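Local coordinates for protein ABC-type phosphate transport system, periplasmic component (Lactobacillus brevis, PDB 4ECF) that probably serves as the phosphate-binding component of the PstSACB ABC transporter, which imports phosphate across the cytoplasmic membrane, at residues Leu101-Phe105 with Thr106-Thr110; Ala222-Thr225 with Tyr226-Pro230. All blocks are in the same frame, centred on the assembly; numbering follows the deposited sequence.

Interaction 1 (Leu101-Phe105 with Thr106-Thr110); sequences LIKIF and TGQIT
Ile109 folds back against the last turn of the helix and lays its side chain over Lys103 and Ile104. Its CD1 sits 3.6 Å from Lys103 CB, while the other branch, CG2, meets Ile104 CG1 at 3.8 Å. CG1 is anti to the carbonyl carbon (chi1 -75°), which turns the longer arm to the lysine and CG2 to the isoleucine. Next to Ile109 the amide of Gln108 lies against the aliphatic part of Lys103, Gln108 NE2 being 3.8 Å from Lys103 CG. A Schellman motif at the C-terminal end of helix 98-105 makes the fold-back possible: Gly107 takes a positive phi of 87°, a shape that by itself favours glycine, since a CB would be pressed against the carbonyl oxygen of the residue before. The motif's two bonds are Gly107 N to Ile104 O and a weak one, 2.9 Å, from Gln108 N to Lys103 O. Ile109 N also bonds to Lys103 O at 3.1 Å, from above the carbonyl plane. A water donates to both Ile104 O and Ile109 O. Thr106 grips Ile102 O twice, through its N and through OG1, the hydroxyl at 2.9 Å and tilted from the carbonyl plane. That same OG1 accepts a nearly straight bond from Gln108 NE2, 2.8 Å long and in the amide plane, which fixes how the glutamine amide is turned. With a valine in place of Thr106, Gln108 NE2 would probably lose its acceptor and the amide be set free to turn, while Ile102 O would keep only the backbone half of its grip. Ile104 and Phe105 pack against strands 123-127 and 169-174.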
# COMPACT_ATOMS: atom_id res chain seq x y z
N LEU A 101 11.99 -15.68 -2.84
CA LEU A 101 11.07 -14.67 -3.34
C LEU A 101 11.68 -13.91 -4.53
O LEU A 101 11.01 -13.67 -5.56
CB LEU A 101 10.69 -13.73 -2.21
CG LEU A 101 9.66 -12.65 -2.60
CD1 LEU A 101 8.25 -13.21 -2.81
CD2 LEU A 101 9.61 -11.57 -1.53
N ILE A 102 12.96 -13.56 -4.42
CA ILE A 102 13.65 -12.81 -5.47
C ILE A 102 13.74 -13.68 -6.71
O ILE A 102 13.43 -13.25 -7.81
CB ILE A 102 15.03 -12.36 -5.03
CG1 ILE A 102 14.92 -11.22 -4.03
CG2 ILE A 102 15.87 -11.90 -6.22
CD1 ILE A 102 16.18 -10.91 -3.24
N LYS A 103 14.12 -14.93 -6.52
CA LYS A 103 14.28 -15.86 -7.63
C LYS A 103 12.95 -16.08 -8.32
O LYS A 103 12.92 -16.29 -9.52
CB LYS A 103 14.91 -17.18 -7.20
CG LYS A 103 16.41 -17.06 -6.91
CD LYS A 103 16.96 -18.42 -6.51
CE LYS A 103 18.46 -18.44 -6.49
NZ LYS A 103 18.88 -19.85 -6.23
N ILE A 104 11.85 -16.10 -7.57
CA ILE A 104 10.53 -16.23 -8.22
C ILE A 104 10.18 -15.01 -9.05
O ILE A 104 9.77 -15.13 -10.21
CB ILE A 104 9.42 -16.59 -7.18
CG1 ILE A 104 9.66 -18.05 -6.72
CG2 ILE A 104 8.00 -16.35 -7.74
CD1 ILE A 104 8.80 -18.53 -5.57
N PHE A 105 10.31 -13.83 -8.48
CA PHE A 105 9.92 -12.59 -9.19
C PHE A 105 10.86 -12.23 -10.35
O PHE A 105 10.43 -11.55 -11.28
CB PHE A 105 9.71 -11.44 -8.21
CG PHE A 105 8.29 -11.38 -7.67
CD1 PHE A 105 7.31 -10.70 -8.37
CD2 PHE A 105 7.92 -12.11 -6.55
CE1 PHE A 105 5.99 -10.68 -7.90
CE2 PHE A 105 6.62 -12.10 -6.08
CZ PHE A 105 5.64 -11.39 -6.77
N THR A 106 12.10 -12.70 -10.30
CA THR A 106 13.01 -12.53 -11.43
C THR A 106 12.88 -13.60 -12.50
O THR A 106 13.58 -13.52 -13.54
CB THR A 106 14.46 -12.41 -10.98
OG1 THR A 106 14.83 -13.62 -10.36
CG2 THR A 106 14.63 -11.19 -10.05
N GLY A 107 12.11 -14.66 -12.24
CA GLY A 107 11.95 -15.74 -13.21
C GLY A 107 12.98 -16.86 -13.17
O GLY A 107 13.01 -17.72 -14.05
N GLN A 108 13.87 -16.84 -12.18
CA GLN A 108 14.84 -17.91 -12.03
C GLN A 108 14.24 -19.23 -11.56
O GLN A 108 14.74 -20.29 -11.88
CB GLN A 108 15.93 -17.48 -11.05
CG GLN A 108 16.76 -16.31 -11.54
CD GLN A 108 17.68 -15.84 -10.47
OE1 GLN A 108 18.67 -16.52 -10.18
NE2 GLN A 108 17.34 -14.74 -9.83
N ILE A 109 13.19 -19.14 -10.74
CA ILE A 109 12.41 -20.29 -10.30
C ILE A 109 11.05 -20.16 -10.98
O ILE A 109 10.43 -19.09 -10.96
CB ILE A 109 12.22 -20.27 -8.78
CG1 ILE A 109 13.53 -20.71 -8.08
CG2 ILE A 109 11.06 -21.17 -8.35
CD1 ILE A 109 13.51 -20.47 -6.57
N THR A 110 10.63 -21.22 -11.67
CA THR A 110 9.40 -21.13 -12.49
C THR A 110 8.29 -22.12 -12.12
O THR A 110 7.22 -22.08 -12.69
CB THR A 110 9.74 -21.33 -13.99
OG1 THR A 110 10.32 -22.61 -14.16
CG2 THR A 110 10.69 -20.22 -14.50
O HOH W 1 8.73 -17.07 -11.79

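Interaction 2 (Ala222-Thr225 with Tyr226-Pro230); sequences AFIT and YVQSP
Three regular i to i+4 bonds carry the helix across this stretch, Tyr226 N to Ala222 O, Val227 N to Phe223 O and Gln228 N to Ile224 O, at 2.9 to 3.0 Å. Along one flank, Val227 sets its CG2 methyl over a face of the Phe223 ring, 3.9 Å from the centroid and 20° off the ring normal, a CH-pi contact one helical turn apart. The methyl is displaced toward the rim, nearest CE1 at 3.7 Å. With Phe223 CG anti to the backbone N (chi1 178°), the ring leans along the helix toward the next turn, where Val227 CG2 stands beside its own N. On another flank Ile224 and Gln228 run side by side, pointing the same way, and the amide oxygen of Gln228, OE1, rests 3.8 Å from Ile224 CG2; the other end of that amide, NE2, bonds to the backbone oxygen of Arg77. This amphipathic helix, 218-228, packs within the periplasmic-binding-protein fold against helix 15-28 and against strands of the central sheet: Phe223 and Val227 both touch Ala21, and Ile224 meets Ile55 and Leu210. Tyr226 turns to helix 15-28 as well, its ring edge-to-face with that of Tyr25 and its hydroxyl bonded to Glu28. At the C-terminal end the chain breaks from the helix and at once starts another. Ser229, the N-cap residue of helix 230-239, donates a hydrogen bond from OG back to Tyr226 O, 2.7 Å long, in the carbonyl plane and on a lone pair. Ser229 N bonds to the same oxygen at 3.1 Å, so Tyr226 O, in the last turn of helix 218-228, takes both the N-H and the hydroxyl of the serine, and Pro230 opens the helix that follows.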
# COMPACT_ATOMS: atom_id res chain seq x y z
N ALA A 222 -9.88 20.38 7.10
CA ALA A 222 -10.65 19.77 8.16
C ALA A 222 -10.62 18.26 8.12
O ALA A 222 -10.48 17.60 9.14
CB ALA A 222 -12.08 20.29 8.16
N PHE A 223 -10.76 17.69 6.92
CA PHE A 223 -10.74 16.25 6.79
C PHE A 223 -9.38 15.66 7.16
O PHE A 223 -9.30 14.63 7.85
CB PHE A 223 -11.12 15.86 5.38
CG PHE A 223 -11.08 14.39 5.10
CD1 PHE A 223 -11.83 13.51 5.86
CD2 PHE A 223 -10.36 13.90 4.03
CE1 PHE A 223 -11.83 12.16 5.58
CE2 PHE A 223 -10.37 12.55 3.74
CZ PHE A 223 -11.11 11.68 4.52
N ILE A 224 -8.31 16.25 6.65
CA ILE A 224 -6.97 15.76 7.03
C ILE A 224 -6.76 15.81 8.55
O ILE A 224 -6.30 14.81 9.17
CB ILE A 224 -5.86 16.47 6.22
CG1 ILE A 224 -5.96 16.12 4.74
CG2 ILE A 224 -4.48 16.07 6.75
CD1 ILE A 224 -5.07 17.02 3.90
N THR A 225 -7.11 16.94 9.17
CA THR A 225 -7.06 17.06 10.63
C THR A 225 -7.84 15.90 11.32
O THR A 225 -7.34 15.25 12.23
CB THR A 225 -7.59 18.40 11.04
OG1 THR A 225 -6.73 19.41 10.51
CG2 THR A 225 -7.69 18.52 12.57
N TYR A 226 -9.03 15.61 10.79
CA TYR A 226 -9.86 14.52 11.31
C TYR A 226 -9.19 13.16 11.19
O TYR A 226 -9.11 12.42 12.17
CB TYR A 226 -11.22 14.54 10.59
CG TYR A 226 -12.22 13.52 11.04
CD1 TYR A 226 -13.09 13.77 12.08
CD2 TYR A 226 -12.39 12.35 10.33
CE1 TYR A 226 -14.05 12.85 12.45
CE2 TYR A 226 -13.37 11.43 10.69
CZ TYR A 226 -14.18 11.69 11.73
OH TYR A 226 -15.16 10.77 12.10
N VAL A 227 -8.62 12.84 10.02
CA VAL A 227 -7.95 11.58 9.81
C VAL A 227 -6.73 11.44 10.76
O VAL A 227 -6.50 10.39 11.28
CB VAL A 227 -7.49 11.40 8.35
CG1 VAL A 227 -6.65 10.16 8.18
CG2 VAL A 227 -8.69 11.39 7.40
N GLN A 228 -6.04 12.54 11.04
CA GLN A 228 -4.85 12.50 11.93
C GLN A 228 -5.22 12.59 13.43
O GLN A 228 -4.34 12.49 14.30
CB GLN A 228 -3.94 13.69 11.58
CG GLN A 228 -3.24 13.54 10.27
CD GLN A 228 -2.36 14.72 9.90
OE1 GLN A 228 -2.71 15.87 10.10
NE2 GLN A 228 -1.17 14.40 9.38
N SER A 229 -6.49 12.77 13.77
CA SER A 229 -6.87 13.08 15.14
C SER A 229 -6.79 11.79 15.97
O SER A 229 -7.06 10.71 15.43
CB SER A 229 -8.28 13.69 15.21
OG SER A 229 -9.26 12.72 14.85
N PRO A 230 -6.38 11.91 17.25
CA PRO A 230 -6.22 10.73 18.11
C PRO A 230 -7.47 9.85 18.12
O PRO A 230 -7.35 8.63 18.08
CB PRO A 230 -5.97 11.33 19.49
CG PRO A 230 -5.30 12.64 19.21
CD PRO A 230 -5.93 13.16 17.93

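Interactions 1 and 2 illustrate two ways in which a helix can end. In 101-110 a glycine with positive phi reverses the chain and sends it into a loop, whereas in 222-230 a serine at the N-cap position joins one helix to the next. They do not touch: their centres lie 42 Å apart, with nearest atoms about 29 Å apart, on opposite sides of the centre of the chain. Each is also peripheral, about 22 Å and 20 Å from that centre, measured from the centre of the contact. Both belong to the local packing of helix ends on the sheet of the binding-protein fold.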